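Local coordinates for putative phosphomannomutase (PDB 1TUO), which probably isomerises phosphorylated sugars by moving a phosphate group between two positions, as a magnesium-dependent member of the phosphohexose mutase family, at residues L50-H55 with F93-L98; K78-K83 with A150-D155; H182-G187 with V246-D251; N290-W295 with W427-A432; V308-V313 with D414-V419. All blocks are in the same frame, centred on the assembly; numbering follows the deposited sequence.

Contact 1. Residues L50-H55 with F93-L98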
# COMPACT_ATOMS: atom_id res chain seq x y z
N LEU A 50 5.02 -2.00 -25.08
CA LEU A 50 3.65 -2.00 -24.59
C LEU A 50 3.55 -1.25 -23.26
O LEU A 50 4.44 -1.35 -22.42
CB LEU A 50 3.18 -3.44 -24.38
CG LEU A 50 1.86 -3.61 -23.63
CD1 LEU A 50 0.72 -3.11 -24.50
CD2 LEU A 50 1.67 -5.09 -23.28
N VAL A 51 2.47 -0.51 -23.09
CA VAL A 51 2.26 0.22 -21.84
C VAL A 51 0.87 -0.14 -21.37
O VAL A 51 -0.07 -0.15 -22.16
CB VAL A 51 2.29 1.76 -22.04
CG1 VAL A 51 2.05 2.45 -20.69
CG2 VAL A 51 3.64 2.18 -22.61
N VAL A 52 0.74 -0.44 -20.08
CA VAL A 52 -0.55 -0.77 -19.50
C VAL A 52 -1.00 0.42 -18.66
O VAL A 52 -0.21 0.95 -17.88
CB VAL A 52 -0.47 -2.03 -18.62
CG1 VAL A 52 -1.85 -2.43 -18.15
CG2 VAL A 52 0.16 -3.18 -19.42
N VAL A 53 -2.24 0.84 -18.85
CA VAL A 53 -2.79 1.97 -18.11
C VAL A 53 -3.98 1.51 -17.27
O VAL A 53 -4.76 0.67 -17.72
CB VAL A 53 -3.28 3.09 -19.07
CG1 VAL A 53 -3.89 4.25 -18.27
CG2 VAL A 53 -2.11 3.60 -19.90
N GLY A 54 -4.10 2.04 -16.07
CA GLY A 54 -5.22 1.68 -15.22
C GLY A 54 -5.70 2.90 -14.46
O GLY A 54 -5.03 3.93 -14.46
N HIS A 55 -6.85 2.78 -13.80
CA HIS A 55 -7.38 3.90 -13.02
C HIS A 55 -8.19 3.37 -11.84
O HIS A 55 -8.61 2.22 -11.85
CB HIS A 55 -8.27 4.78 -13.89
CG HIS A 55 -9.51 4.09 -14.38
ND1 HIS A 55 -10.67 4.03 -13.64
CD2 HIS A 55 -9.77 3.44 -15.54
CE1 HIS A 55 -11.59 3.37 -14.33
NE2 HIS A 55 -11.07 3.01 -15.49
N PHE A 93 0.55 -6.00 -11.77
CA PHE A 93 0.60 -7.39 -12.22
C PHE A 93 0.47 -7.45 -13.74
O PHE A 93 1.21 -8.19 -14.41
CB PHE A 93 -0.55 -8.19 -11.60
CG PHE A 93 -0.88 -9.44 -12.37
CD1 PHE A 93 -0.06 -10.57 -12.29
CD2 PHE A 93 -1.99 -9.48 -13.21
CE1 PHE A 93 -0.35 -11.71 -13.04
CE2 PHE A 93 -2.27 -10.61 -13.97
CZ PHE A 93 -1.45 -11.73 -13.89
N ALA A 94 -0.46 -6.67 -14.28
CA ALA A 94 -0.70 -6.65 -15.72
C ALA A 94 0.56 -6.26 -16.49
O ALA A 94 0.86 -6.81 -17.54
CB ALA A 94 -1.83 -5.69 -16.04
N VAL A 95 1.30 -5.30 -15.95
CA VAL A 95 2.53 -4.87 -16.61
C VAL A 95 3.49 -6.04 -16.78
O VAL A 95 4.05 -6.24 -17.86
CB VAL A 95 3.23 -3.76 -15.80
CG1 VAL A 95 4.64 -3.53 -16.33
CG2 VAL A 95 2.42 -2.47 -15.89
N ARG A 96 3.69 -6.81 -15.72
CA ARG A 96 4.62 -7.93 -15.77
C ARG A 96 4.04 -9.09 -16.58
O ARG A 96 4.73 -9.70 -17.40
CB ARG A 96 4.93 -8.39 -14.34
CG ARG A 96 5.93 -9.53 -14.24
CD ARG A 96 6.07 -9.98 -12.80
NE ARG A 96 6.76 -11.27 -12.67
CZ ARG A 96 7.27 -11.22 -11.43
NH1 ARG A 96 7.12 -10.36 -10.44
NH2 ARG A 96 7.73 -12.45 -11.18
N HIS A 97 2.75 -9.36 -16.38
CA HIS A 97 2.08 -10.45 -17.08
C HIS A 97 2.07 -10.27 -18.60
O HIS A 97 2.24 -11.23 -19.35
CB HIS A 97 0.65 -10.60 -16.56
CG HIS A 97 -0.06 -11.82 -17.07
ND1 HIS A 97 -1.04 -11.76 -18.04
CD2 HIS A 97 0.07 -13.12 -16.74
CE1 HIS A 97 -1.49 -12.97 -18.28
NE2 HIS A 97 -0.84 -13.82 -17.51
N LEU A 98 1.87 -9.03 -19.04
CA LEU A 98 1.83 -8.73 -20.47
C LEU A 98 3.19 -8.39 -21.05
O LEU A 98 3.30 -8.04 -22.24
CB LEU A 98 0.85 -7.58 -20.73
CG LEU A 98 -0.62 -7.88 -20.40
CD1 LEU A 98 -1.46 -6.64 -20.68
CD2 LEU A 98 -1.11 -9.06 -21.24
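Strand 50-55 meets the last turn of helix 88-97 through four small patches of aliphatic carbon, and no hydrogen bond crosses between them. Val52 is the hub. It points toward the helix and divides its carbons among three partners: Val52 CG1, anti to the backbone N (chi1 -174°), reaches Ala94 CB at 3.9 Å. The branching carbon Val52 CB receives Val95 CG2 at 4.0 Å. The second branch, Val52 CG2, meets the tip of Leu98, whose CD1 crosses it at about a right angle, also at 4.0 Å. Val52, Ala94 and Val95 are all buried, so this is the tightly filled part of the contact; its closest CA pair, that of Val52 and Val95, is 5.9 Å apart.

Toward the start of the strand the fit loosens, and the CA atoms of Leu50 and Leu98 stand 8.1 Å apart. Leu50 spans that gap obliquely with CD2, which lies 3.7 Å from Leu98 CB and 3.5 Å from Leu98 O. Both leucines are partly exposed, and on the outer surface of the helix Arg96 and His97 belong to the solvent side.

Val51 and Val53 point away from this helix, and their side chains pack on helix 61-75 across the sheet. Helix 88-97 itself joins strand 78-82 to strand 102-106, a beta-alpha-beta crossover that passes over strand 50-55 between them. Leu50, Val51 and Val52 make backbone hydrogen bonds to the neighbouring strands or the residues leading into them. Apart from Leu98 O, the atoms that meet are aliphatic carbons, so the helix is held here by shape and the burial of apolar surface.

Contact 2. Residues K78-K83 with A150-D155; sequences KVVLLK and AYETLD
A parallel strand pair at the margin of the first domain's sheet joins strand 78-82 to the short outer strand 152-154. Glu152 uses both its N and its O: Glu152 N gives to Val79 O at 3.2 Å, while Glu152 O takes Leu81 N at 2.8 Å in a nearly straight bond (172°). Two residues on, Leu154 N binds Leu81 O at 2.9 Å. The last bond, Lys83 N to Leu154 O at 2.8 Å, arrives from above the carbonyl plane.

On one face Val80 CG1 presses into Leu154, 3.8 Å from its CD1, the two chains crossing at about a right angle. The other face carries Leu81 and Thr153. Beyond the bridged pairs, Tyr151, with CG in the crowded position between N and C (chi1 55°), lies side by side with Leu81, its CE1 3.9 Å from Leu81 CD2. At the exposed rim a water accepts from Lys78 NZ and donates to Glu152 OE1, bridging charged atoms that stand 5.2 Å apart.

Strand 50-55 flanks 78-82 on its other side, so strand 152-154 extends the sheet away from 50-55 and forms the edge of the parallel part of a mixed sheet in an alpha/beta/alpha domain.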
# COMPACT_ATOMS: atom_id res chain seq x y z
N LYS A 78 2.38 0.72 -27.88
CA LYS A 78 1.22 -0.17 -27.96
C LYS A 78 0.58 0.04 -26.60
O LYS A 78 1.28 0.04 -25.59
CB LYS A 78 1.64 -1.63 -28.13
CG LYS A 78 0.46 -2.57 -28.30
CD LYS A 78 0.92 -3.99 -28.59
CE LYS A 78 -0.26 -4.88 -28.94
NZ LYS A 78 0.18 -6.24 -29.36
N VAL A 79 -0.73 0.22 -26.55
CA VAL A 79 -1.37 0.47 -25.26
C VAL A 79 -2.52 -0.46 -24.92
O VAL A 79 -3.31 -0.85 -25.79
CB VAL A 79 -1.91 1.92 -25.17
CG1 VAL A 79 -2.57 2.17 -23.82
CG2 VAL A 79 -0.78 2.92 -25.40
N VAL A 80 -2.61 -0.82 -23.64
CA VAL A 80 -3.69 -1.65 -23.13
C VAL A 80 -4.25 -0.91 -21.92
O VAL A 80 -3.52 -0.63 -20.97
CB VAL A 80 -3.21 -3.04 -22.66
CG1 VAL A 80 -4.30 -3.71 -21.83
CG2 VAL A 80 -2.87 -3.91 -23.87
N LEU A 81 -5.53 -0.58 -21.97
CA LEU A 81 -6.18 0.10 -20.85
C LEU A 81 -6.98 -0.99 -20.14
O LEU A 81 -7.73 -1.72 -20.77
CB LEU A 81 -7.13 1.19 -21.36
CG LEU A 81 -8.03 1.83 -20.28
CD1 LEU A 81 -7.17 2.63 -19.31
CD2 LEU A 81 -9.07 2.74 -20.95
N LEU A 82 -6.80 -1.10 -18.83
CA LEU A 82 -7.53 -2.11 -18.08
C LEU A 82 -8.97 -1.67 -17.90
O LEU A 82 -9.25 -0.50 -17.61
CB LEU A 82 -6.87 -2.35 -16.72
CG LEU A 82 -5.43 -2.87 -16.82
CD1 LEU A 82 -4.88 -3.11 -15.43
CD2 LEU A 82 -5.42 -4.16 -17.64
N LYS A 83 -9.88 -2.62 -18.09
CA LYS A 83 -11.31 -2.38 -17.99
C LYS A 83 -11.83 -2.09 -16.59
O LYS A 83 -11.65 -2.89 -15.66
CB LYS A 83 -12.07 -3.58 -18.56
CG LYS A 83 -13.59 -3.41 -18.55
CD LYS A 83 -14.29 -4.65 -19.07
CE LYS A 83 -15.80 -4.47 -19.07
NZ LYS A 83 -16.33 -4.20 -17.70
N ALA A 150 -5.46 4.64 -31.22
CA ALA A 150 -6.18 3.40 -30.91
C ALA A 150 -5.45 2.52 -29.90
O ALA A 150 -4.23 2.38 -29.95
CB ALA A 150 -6.43 2.62 -32.19
N TYR A 151 -6.21 1.93 -28.98
CA TYR A 151 -5.66 1.04 -27.97
C TYR A 151 -6.69 0.00 -27.58
O TYR A 151 -7.88 0.17 -27.86
CB TYR A 151 -5.22 1.85 -26.74
CG TYR A 151 -6.30 2.72 -26.15
CD1 TYR A 151 -7.22 2.21 -25.23
CD2 TYR A 151 -6.42 4.06 -26.52
CE1 TYR A 151 -8.23 3.01 -24.70
CE2 TYR A 151 -7.42 4.87 -25.99
CZ TYR A 151 -8.32 4.34 -25.08
OH TYR A 151 -9.31 5.14 -24.56
N GLU A 152 -6.24 -1.07 -26.94
CA GLU A 152 -7.15 -2.13 -26.52
C GLU A 152 -7.55 -1.92 -25.06
O GLU A 152 -6.80 -1.31 -24.30
CB GLU A 152 -6.48 -3.49 -26.64
CG GLU A 152 -5.81 -3.74 -27.97
CD GLU A 152 -5.14 -5.11 -28.04
OE1 GLU A 152 -4.43 -5.47 -27.09
OE2 GLU A 152 -5.32 -5.80 -29.07
N THR A 153 -8.73 -2.41 -24.70
CA THR A 153 -9.21 -2.33 -23.33
C THR A 153 -9.39 -3.79 -22.93
O THR A 153 -10.18 -4.52 -23.54
CB THR A 153 -10.55 -1.57 -23.24
OG1 THR A 153 -10.36 -0.22 -23.68
CG2 THR A 153 -11.06 -1.57 -21.81
N LEU A 154 -8.65 -4.23 -21.91
CA LEU A 154 -8.70 -5.62 -21.48
C LEU A 154 -9.04 -5.84 -20.01
O LEU A 154 -8.77 -4.98 -19.16
CB LEU A 154 -7.36 -6.29 -21.78
CG LEU A 154 -6.84 -6.24 -23.22
CD1 LEU A 154 -5.53 -7.03 -23.30
CD2 LEU A 154 -7.86 -6.83 -24.19
N ASP A 155 -9.62 -7.00 -19.72
CA ASP A 155 -9.97 -7.37 -18.35
C ASP A 155 -9.04 -8.51 -17.95
O ASP A 155 -9.14 -9.61 -18.48
CB ASP A 155 -11.44 -7.81 -18.30
CG ASP A 155 -11.87 -8.27 -16.92
OD1 ASP A 155 -11.21 -7.89 -15.92
OD2 ASP A 155 -12.88 -8.99 -16.82
O HOH W 1 -2.00 -7.59 -27.79
O HOH W 2 -2.27 0.66 -29.01
O HOH W 3 -2.83 -3.03 -27.30
O HOH W 4 -10.47 -5.46 -14.88

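Contact 3. Residues H182-G187 with V246-D251; sequences HDSMGG and VATDGD
Met185, although not a glycine, takes a left-handed backbone conformation (phi 57°) at the first corner of a type I' turn from Ser184 to Gly187. The turn is closed by Gly187 N bonding Ser184 O at 2.7 Å, and Asp183 OD2 accepts from Met185 N in an Asx turn. Before it, Asp183 N binds Val246 O at 2.9 Å and Thr248 N returns to Asp183 O at 3.0 Å, the bonds of two parallel strand ends.

His182, its CG anti to N (chi1 179°), lays its ring edge-on to Thr248: His182 NE2 meets Thr248 OG1 in the ring plane at 3.0 Å, almost straight at 168°. A water binds Thr248 OG1 at 2.7 Å and lies within hydrogen-bonding distance of Ser184 O and Asp249 O, though it has too few protons for every acceptor around it; it ties the two loops together beyond the strand ends. Met185 SD rests 3.5 Å from Thr248 O. The second loop carries an Asp-Gly-Asp sequence, consistent with the magnesium-binding loop of this family.

Asp249 and Asp251 both bond Ser109 of the first domain, and Asp183 OD1 is held by Arg210 and Thr232. Strand 180-183 runs between 206-209 and 244-248, with Leu193 of helix 192-199 packing on His182 and Val246, and Ser352 of helix 348-362 touching Val246 and Thr248.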
# COMPACT_ATOMS: atom_id res chain seq x y z
N HIS A 182 -15.32 -7.21 4.19
CA HIS A 182 -14.44 -6.44 3.32
C HIS A 182 -15.01 -5.06 3.06
O HIS A 182 -15.97 -4.90 2.30
CB HIS A 182 -14.23 -7.13 1.97
CG HIS A 182 -13.34 -6.36 1.04
ND1 HIS A 182 -13.29 -6.61 -0.32
CD2 HIS A 182 -12.47 -5.35 1.27
CE1 HIS A 182 -12.43 -5.78 -0.88
NE2 HIS A 182 -11.91 -5.01 0.06
N ASP A 183 -14.41 -4.07 3.71
CA ASP A 183 -14.78 -2.67 3.57
C ASP A 183 -13.89 -2.17 2.43
O ASP A 183 -12.67 -2.09 2.58
CB ASP A 183 -14.45 -1.95 4.88
CG ASP A 183 -14.73 -0.47 4.83
OD1 ASP A 183 -14.49 0.18 5.87
OD2 ASP A 183 -15.18 0.05 3.78
N SER A 184 -14.51 -1.87 1.29
CA SER A 184 -13.78 -1.38 0.12
C SER A 184 -13.62 0.13 0.14
O SER A 184 -12.87 0.69 -0.67
CB SER A 184 -14.49 -1.81 -1.17
OG SER A 184 -14.37 -3.21 -1.37
N MET A 185 -14.31 0.78 1.07
CA MET A 185 -14.26 2.23 1.24
C MET A 185 -14.66 3.00 -0.03
O MET A 185 -14.30 4.16 -0.18
CB MET A 185 -12.86 2.67 1.69
CG MET A 185 -12.35 1.96 2.95
SD MET A 185 -10.78 2.62 3.59
CE MET A 185 -11.40 3.93 4.70
N GLY A 186 -15.41 2.34 -0.90
CA GLY A 186 -15.83 2.95 -2.15
C GLY A 186 -14.69 2.97 -3.15
O GLY A 186 -14.77 3.61 -4.21
N GLY A 187 -13.62 2.25 -2.80
CA GLY A 187 -12.43 2.19 -3.63
C GLY A 187 -12.38 1.02 -4.59
O GLY A 187 -13.32 0.23 -4.70
N VAL A 246 -11.31 -6.57 6.75
CA VAL A 246 -10.15 -5.99 6.10
C VAL A 246 -10.71 -4.78 5.37
O VAL A 246 -11.78 -4.86 4.76
CB VAL A 246 -9.47 -6.93 5.07
CG1 VAL A 246 -8.71 -8.02 5.79
CG2 VAL A 246 -10.51 -7.52 4.13
N ALA A 247 -10.02 -3.65 5.47
CA ALA A 247 -10.46 -2.44 4.80
C ALA A 247 -9.35 -2.07 3.83
O ALA A 247 -8.23 -1.78 4.25
CB ALA A 247 -10.66 -1.31 5.82
N THR A 248 -9.65 -2.12 2.54
CA THR A 248 -8.63 -1.78 1.55
C THR A 248 -8.76 -0.29 1.22
O THR A 248 -9.86 0.25 1.21
CB THR A 248 -8.79 -2.63 0.26
OG1 THR A 248 -10.15 -2.60 -0.19
CG2 THR A 248 -8.39 -4.08 0.54
N ASP A 249 -7.63 0.37 0.99
CA ASP A 249 -7.69 1.79 0.68
C ASP A 249 -8.15 2.07 -0.75
O ASP A 249 -8.55 1.15 -1.47
CB ASP A 249 -6.34 2.47 0.96
CG ASP A 249 -5.28 2.17 -0.09
OD1 ASP A 249 -4.35 3.00 -0.21
OD2 ASP A 249 -5.36 1.13 -0.78
N GLY A 250 -8.09 3.33 -1.14
CA GLY A 250 -8.54 3.75 -2.46
C GLY A 250 -8.17 2.89 -3.64
O GLY A 250 -9.04 2.56 -4.46
N ASP A 251 -6.90 2.53 -3.75
CA ASP A 251 -6.43 1.71 -4.87
C ASP A 251 -6.03 0.31 -4.42
O ASP A 251 -5.43 -0.47 -5.18
CB ASP A 251 -5.26 2.42 -5.58
CG ASP A 251 -4.05 2.61 -4.67
OD1 ASP A 251 -4.22 2.67 -3.43
OD2 ASP A 251 -2.93 2.71 -5.21
O HOH W 5 -10.69 -0.56 -1.86

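Contact 4. Residues N290-W295 with W427-A432; sequences NFAVTW and WVLFRA
The connection 290-295 bends through a type I beta turn from Asn290 to Val293 and passes over the side chains of strand 426-431 without pairing with it, the nearest CA atoms, those of Ala292 and Leu429, standing 7.4 Å apart. An Asx turn reinforces the bend, with Asn290 OD1 accepting from Ala292 N at 2.8 Å.

Trp427 fills the concave side of this loop. Its chi1 of 124° is far from a staggered value, and the indole projects its six-membered ring end-on into the backbone. Trp427 CH2 comes to 2.9 Å from Ala292 O, which lies in the plane of the ring at its edge, a very tight approach to a buried carbonyl that has no hydrogen-bond partner in the model. The neighbouring Trp427 CZ3 sits 3.7 Å from Thr294 CA, again edge-on. Trp295 slides past in the opposite direction, so that Trp427 CB lies over one face of its ring, 4.0 Å from Trp295 CZ3.

Further along the strand Leu429 forks between two residues of the turn. Leu429 CD1 touches Phe291 CE2 at 3.6 Å as the chains cross obliquely, while Leu429 CD2 meets Ala292 CB at 4.0 Å.

Around this core, Lys420 of strand 419-423 binds Phe291 O and makes a cation-pi contact with the Phe291 ring. Glu444 of strand 440-445 holds Thr294 OG1 and Trp295 N. The loop, leading from strand 286-290 into helix 296-304, thus lies on the face of the C-terminal antiparallel sheet, against strand 426-431 and its two neighbours.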
# COMPACT_ATOMS: atom_id res chain seq x y z
N ASN A 290 10.48 0.25 6.42
CA ASN A 290 10.94 1.63 6.38
C ASN A 290 11.20 2.10 7.81
O ASN A 290 10.88 1.40 8.78
CB ASN A 290 9.97 2.56 5.63
CG ASN A 290 8.72 2.92 6.43
OD1 ASN A 290 8.70 2.91 7.66
ND2 ASN A 290 7.66 3.28 5.70
N PHE A 291 11.79 3.28 7.93
CA PHE A 291 12.19 3.88 9.20
C PHE A 291 11.12 4.06 10.28
O PHE A 291 11.45 4.16 11.46
CB PHE A 291 12.86 5.22 8.90
CG PHE A 291 13.80 5.70 9.97
CD1 PHE A 291 14.71 4.83 10.57
CD2 PHE A 291 13.82 7.05 10.33
CE1 PHE A 291 15.63 5.30 11.51
CE2 PHE A 291 14.74 7.52 11.26
CZ PHE A 291 15.65 6.65 11.85
N ALA A 292 9.85 4.11 9.90
CA ALA A 292 8.78 4.33 10.88
C ALA A 292 8.07 3.06 11.33
O ALA A 292 7.10 3.11 12.09
CB ALA A 292 7.77 5.33 10.32
N VAL A 293 8.56 1.91 10.87
CA VAL A 293 7.97 0.63 11.24
C VAL A 293 8.44 0.18 12.62
O VAL A 293 9.58 0.42 13.02
CB VAL A 293 8.34 -0.46 10.19
CG1 VAL A 293 7.93 -1.83 10.70
CG2 VAL A 293 7.64 -0.15 8.87
N THR A 294 7.53 -0.47 13.34
CA THR A 294 7.76 -0.98 14.69
C THR A 294 9.09 -1.72 14.85
O THR A 294 9.50 -2.46 13.96
CB THR A 294 6.65 -1.96 15.11
OG1 THR A 294 6.97 -2.53 16.38
CG2 THR A 294 6.53 -3.09 14.08
N TRP A 295 9.74 -1.53 15.99
CA TRP A 295 10.99 -2.23 16.23
C TRP A 295 10.73 -3.67 16.66
O TRP A 295 11.67 -4.41 16.93
CB TRP A 295 11.85 -1.52 17.28
CG TRP A 295 11.15 -1.14 18.53
CD1 TRP A 295 9.96 -1.63 19.00
CD2 TRP A 295 11.60 -0.20 19.51
NE1 TRP A 295 9.64 -1.05 20.20
CE2 TRP A 295 10.64 -0.17 20.54
CE3 TRP A 295 12.74 0.62 19.61
CZ2 TRP A 295 10.78 0.66 21.66
CZ3 TRP A 295 12.87 1.44 20.72
CH2 TRP A 295 11.90 1.45 21.73
N TRP A 427 10.31 4.94 21.27
CA TRP A 427 10.95 5.67 20.19
C TRP A 427 10.05 6.80 19.71
O TRP A 427 8.83 6.65 19.62
CB TRP A 427 11.28 4.71 19.02
CG TRP A 427 10.71 5.09 17.66
CD1 TRP A 427 10.78 6.32 17.05
CD2 TRP A 427 9.97 4.25 16.77
NE1 TRP A 427 10.13 6.29 15.84
CE2 TRP A 427 9.62 5.03 15.64
CE3 TRP A 427 9.56 2.91 16.81
CZ2 TRP A 427 8.89 4.52 14.57
CZ3 TRP A 427 8.84 2.40 15.73
CH2 TRP A 427 8.51 3.20 14.63
N VAL A 428 10.67 7.94 19.42
CA VAL A 428 9.95 9.11 18.94
C VAL A 428 10.63 9.61 17.68
O VAL A 428 11.81 9.97 17.70
CB VAL A 428 9.94 10.24 19.98
CG1 VAL A 428 9.16 11.43 19.45
CG2 VAL A 428 9.34 9.74 21.29
N LEU A 429 9.88 9.64 16.58
CA LEU A 429 10.41 10.08 15.29
C LEU A 429 9.78 11.36 14.78
O LEU A 429 8.55 11.47 14.70
CB LEU A 429 10.21 8.97 14.25
CG LEU A 429 10.53 9.29 12.79
CD1 LEU A 429 12.03 9.50 12.62
CD2 LEU A 429 10.05 8.15 11.90
N PHE A 430 10.62 12.33 14.44
CA PHE A 430 10.15 13.60 13.89
C PHE A 430 10.51 13.60 12.40
O PHE A 430 11.67 13.38 12.04
CB PHE A 430 10.84 14.80 14.55
CG PHE A 430 10.72 14.83 16.05
CD1 PHE A 430 11.57 14.07 16.84
CD2 PHE A 430 9.77 15.64 16.66
CE1 PHE A 430 11.48 14.12 18.23
CE2 PHE A 430 9.68 15.70 18.05
CZ PHE A 430 10.53 14.94 18.84
N ARG A 431 9.52 13.83 11.55
CA ARG A 431 9.74 13.87 10.10
C ARG A 431 9.07 15.09 9.49
O ARG A 431 7.84 15.22 9.54
CB ARG A 431 9.20 12.60 9.43
CG ARG A 431 10.14 11.42 9.50
CD ARG A 431 9.52 10.18 8.87
NE ARG A 431 9.05 10.41 7.51
CZ ARG A 431 9.83 10.78 6.50
NH1 ARG A 431 11.13 10.96 6.69
NH2 ARG A 431 9.31 10.96 5.29
N ALA A 432 9.87 15.97 8.91
CA ALA A 432 9.35 17.19 8.29
C ALA A 432 9.02 16.94 6.82
O ALA A 432 9.79 17.31 5.93
CB ALA A 432 10.37 18.32 8.41

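Contact 5. Residues V308-V313 with D414-V419; sequences VTTTPV and DTLDGV
One hydrogen bond crosses this surface contact, and it is close to straight. Val313 N points at Asp417 OD2 at 3.0 Å with an angle of 170°, meeting the oxygen from above the carboxylate plane. The extended first torsion of Asp417, CG anti to the backbone N (chi1 -180°), carries the carboxylate across. The same oxygen forms a salt bridge with Arg431 NH1, so it is gripped from two directions, and the paired positive charge would probably keep the acid ionised.

Van der Waals contacts lie beside that bond. Pro312 CB is 3.9 Å from Asp417 CB, next to the chain that leads to the carboxylate, and Val313 CG2 flanks Asp417 OD2 at 3.6 Å. Apolar packing falls to Leu416, which reaches back toward the strand, its CD2 4.2 Å from Thr310 CG2 in an oblique crossing. Leu416 CG also approaches Pro312 CG at 4.3 Å, so the leucine covers the point where the strand gives way to the proline.

Within 414-419, Asp414 OD2 accepts from Leu416 N at 3.0 Å, an Asx turn, and Gly418 has a positive phi of 97° before the chain re-enters regular structure. Phe291 packs against Thr310, Asp414, Leu416 and Asp417. The loop is the bend of a beta hairpin linking strands 410-414 and 419-423 of the C-terminal domain, docked on the end of edge strand 308-311 of the third alpha/beta/alpha domain and the residues that follow it.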
# COMPACT_ATOMS: atom_id res chain seq x y z
N VAL A 308 16.97 -8.09 9.09
CA VAL A 308 16.01 -7.00 8.91
C VAL A 308 16.74 -5.79 8.36
O VAL A 308 17.70 -5.30 8.96
CB VAL A 308 15.32 -6.61 10.23
CG1 VAL A 308 14.35 -5.46 9.99
CG2 VAL A 308 14.58 -7.81 10.79
N THR A 309 16.29 -5.32 7.20
CA THR A 309 16.87 -4.16 6.55
C THR A 309 15.94 -2.98 6.75
O THR A 309 14.74 -3.10 6.53
CB THR A 309 17.04 -4.40 5.04
OG1 THR A 309 17.99 -5.46 4.83
CG2 THR A 309 17.51 -3.13 4.34
N THR A 310 16.49 -1.85 7.18
CA THR A 310 15.70 -0.65 7.40
C THR A 310 16.01 0.37 6.32
O THR A 310 17.18 0.66 6.04
CB THR A 310 16.00 -0.03 8.78
OG1 THR A 310 15.68 -0.98 9.81
CG2 THR A 310 15.17 1.24 9.00
N THR A 311 14.97 0.91 5.71
CA THR A 311 15.12 1.88 4.64
C THR A 311 14.38 3.18 4.95
O THR A 311 13.51 3.22 5.81
CB THR A 311 14.54 1.34 3.33
OG1 THR A 311 13.13 1.12 3.51
CG2 THR A 311 15.21 0.04 2.94
N PRO A 312 14.75 4.26 4.25
CA PRO A 312 14.07 5.54 4.49
C PRO A 312 12.64 5.34 3.99
O PRO A 312 12.37 4.37 3.27
CB PRO A 312 14.84 6.51 3.61
CG PRO A 312 16.23 5.92 3.60
CD PRO A 312 15.94 4.45 3.41
N VAL A 313 11.73 6.23 4.36
CA VAL A 313 10.35 6.09 3.89
C VAL A 313 10.31 6.29 2.37
O VAL A 313 10.95 7.18 1.82
CB VAL A 313 9.42 7.11 4.58
CG1 VAL A 313 8.03 7.06 3.94
CG2 VAL A 313 9.33 6.80 6.06
N ASP A 414 18.87 8.51 15.88
CA ASP A 414 19.09 7.98 14.54
C ASP A 414 18.47 8.95 13.53
O ASP A 414 17.26 9.18 13.54
CB ASP A 414 18.47 6.59 14.42
CG ASP A 414 18.83 5.88 13.12
OD1 ASP A 414 18.66 4.64 13.06
OD2 ASP A 414 19.26 6.55 12.15
N THR A 415 19.31 9.52 12.67
CA THR A 415 18.85 10.48 11.67
C THR A 415 18.81 9.96 10.23
O THR A 415 18.95 10.74 9.29
CB THR A 415 19.71 11.77 11.71
OG1 THR A 415 21.10 11.43 11.58
CG2 THR A 415 19.51 12.51 13.03
N LEU A 416 18.61 8.66 10.06
CA LEU A 416 18.55 8.07 8.73
C LEU A 416 17.57 8.81 7.82
O LEU A 416 17.87 9.12 6.67
CB LEU A 416 18.14 6.60 8.81
CG LEU A 416 18.00 5.85 7.48
CD1 LEU A 416 19.34 5.82 6.75
CD2 LEU A 416 17.51 4.43 7.73
N ASP A 417 16.38 9.08 8.35
CA ASP A 417 15.34 9.76 7.59
C ASP A 417 14.48 10.51 8.61
O ASP A 417 13.55 9.95 9.20
CB ASP A 417 14.51 8.72 6.82
CG ASP A 417 13.40 9.34 6.01
OD1 ASP A 417 13.58 10.47 5.50
OD2 ASP A 417 12.34 8.69 5.87
N GLY A 418 14.81 11.78 8.80
CA GLY A 418 14.11 12.59 9.78
C GLY A 418 14.97 12.54 11.02
O GLY A 418 16.20 12.45 10.91
N VAL A 419 14.37 12.58 12.20
CA VAL A 419 15.13 12.51 13.44
C VAL A 419 14.41 11.60 14.43
O VAL A 419 13.28 11.86 14.82
CB VAL A 419 15.29 13.90 14.10
CG1 VAL A 419 16.20 13.80 15.30
CG2 VAL A 419 15.84 14.90 13.09

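How the contacts relate
Contacts 1 and 2 share the sheet of the first domain, where strands 50-55 and 78-82 are neighbours; their centres are 9 Å apart and their segments alternate along the chain. Contact 3 follows, in the second domain, its centre about 22 Å from that of contact 1. Contacts 4 and 5 come last and join the third domain to the C-terminal one, centres 7 Å apart, with contact 5 nested inside the loop closed by contact 4. Contacts 2 and 4 lie on opposite sides of the chain's centre, centres about 41 Å apart. Together they sample all four domains, with helix packing and strand pairing inside the first two and one interdomain interface, consistent with the family's arrangement around a central cleft.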